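Local coordinates for gigastasin (Haementeria ghilianii, PDB 5UBM), which probably inhibits serine proteases of the host's blood plasma during the leech's feeding, at residues Cys29-Trp32 and Asp33-Cys36. Numbering follows the deposited sequence.
Sequences CGSW and DLKC
Ser31 is hydrogen-bonded twice to the residues that follow it, through OG to Asp33 and through its carbonyl O to Leu34. Its OG accepts the backbone N of Asp33 at 3.2 Å, nearly straight at 161°, which makes an ST turn. Its carbonyl O takes the N of Leu34 at 3.3 Å; this bond closes the type I beta turn Ser31-Leu34. The serine OG lies anti to the Ser31 N (chi1 178°) and beside its carbonyl carbon, on the side of the chain that leads to the Asp33 amide. Asp33 turns CG to the side of its own backbone N, bringing OD2 within 3.5 Å of Ser31 OG, a contact without hydrogen-bond status. An alanine in place of Ser31 would probably leave the Asp33 amide without its side-chain acceptor and the ST turn unformed.

The apolar contacts come from Leu34, whose two methyls part: CD1 goes to Ser31 CB at 3.7 Å, CD2 toward Cys29 CB. Leu34 CB itself meets Cys29 CB at 3.8 Å. Trp32 directs its CB away from 33-36, and its NE1 is hydrogen-bonded to the backbone of the chain of another protein.

Two disulfides, Cys29-Cys43 and Cys36-Cys23, tie the loop and short strand of 29-36 to other parts of the chain, while strand 34-35 pairs with strand 44-45. Leucine packing and crosslinks thus hold this segment together, and with one side-chain and one backbone bond from Ser31, the turn probably helps hold Trp32 where it meets the other protein.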
loop_
_atom_site.group_PDB
_atom_site.type_symbol
_atom_site.label_atom_id
_atom_site.label_comp_id
_atom_site.label_asym_id
_atom_site.label_seq_id
_atom_site.Cartn_x
_atom_site.Cartn_y
_atom_site.Cartn_z
ATOM N N CYS C 29 32.730 5.064 -16.192
ATOM C CA CYS C 29 33.161 3.790 -16.762
ATOM C C CYS C 29 32.060 3.185 -17.630
ATOM O O CYS C 29 32.335 2.433 -18.568
ATOM C CB CYS C 29 33.560 2.815 -15.654
ATOM S SG CYS C 29 34.492 3.576 -14.304
ATOM N N GLY C 30 30.813 3.515 -17.306
ATOM C CA GLY C 30 29.675 3.140 -18.126
ATOM C C GLY C 30 29.297 1.676 -18.057
ATOM O O GLY C 30 28.496 1.199 -18.859
ATOM N N SER C 31 29.870 0.956 -17.099
ATOM C CA SER C 31 29.580 -0.463 -16.946
ATOM C C SER C 31 29.871 -0.917 -15.527
ATOM O O SER C 31 30.847 -0.475 -14.921
ATOM C CB SER C 31 30.396 -1.289 -17.940
ATOM O OG SER C 31 30.150 -2.674 -17.770
ATOM N N TRP C 32 29.028 -1.799 -14.996
ATOM C CA TRP C 32 29.227 -2.310 -13.643
ATOM C C TRP C 32 30.281 -3.411 -13.621
ATOM O O TRP C 32 30.651 -3.907 -12.557
ATOM C CB TRP C 32 27.910 -2.822 -13.054
ATOM C CG TRP C 32 26.921 -1.731 -12.789
ATOM C CD1 TRP C 32 25.743 -1.512 -13.444
ATOM C CD2 TRP C 32 27.037 -0.690 -11.812
ATOM N NE1 TRP C 32 25.116 -0.403 -12.930
ATOM C CE2 TRP C 32 25.888 0.118 -11.926
ATOM C CE3 TRP C 32 27.996 -0.366 -10.850
ATOM C CZ2 TRP C 32 25.673 1.231 -11.111
ATOM C CZ3 TRP C 32 27.782 0.739 -10.044
ATOM C CH2 TRP C 32 26.628 1.522 -10.177
ATOM N N ASP C 33 30.765 -3.785 -14.800
ATOM C CA ASP C 33 31.866 -4.735 -14.912
ATOM C C ASP C 33 33.209 -4.040 -14.707
ATOM O O ASP C 33 34.257 -4.672 -14.802
ATOM C CB ASP C 33 31.840 -5.427 -16.274
ATOM C CG ASP C 33 30.560 -6.200 -16.507
ATOM O OD1 ASP C 33 30.047 -6.803 -15.540
ATOM O OD2 ASP C 33 30.069 -6.201 -17.657
ATOM N N LEU C 34 33.167 -2.738 -14.430
ATOM C CA LEU C 34 34.375 -1.932 -14.277
ATOM C C LEU C 34 34.415 -1.213 -12.925
ATOM O O LEU C 34 33.386 -1.039 -12.275
ATOM C CB LEU C 34 34.483 -0.910 -15.417
ATOM C CG LEU C 34 34.964 -1.373 -16.800
ATOM C CD1 LEU C 34 33.923 -2.214 -17.521
ATOM C CD2 LEU C 34 35.356 -0.181 -17.657
ATOM N N LYS C 35 35.610 -0.795 -12.512
ATOM C CA LYS C 35 35.789 -0.084 -11.248
ATOM C C LYS C 35 36.924 0.929 -11.352
ATOM O O LYS C 35 37.983 0.622 -11.890
ATOM C CB LYS C 35 36.059 -1.067 -10.120
ATOM N N CYS C 36 36.710 2.132 -10.826
ATOM C CA CYS C 36 37.689 3.208 -10.977
ATOM C C CYS C 36 38.744 3.211 -9.867
ATOM O O CYS C 36 38.526 2.653 -8.791
ATOM C CB CYS C 36 36.977 4.560 -11.020
ATOM S SG CYS C 36 38.062 5.936 -11.433
#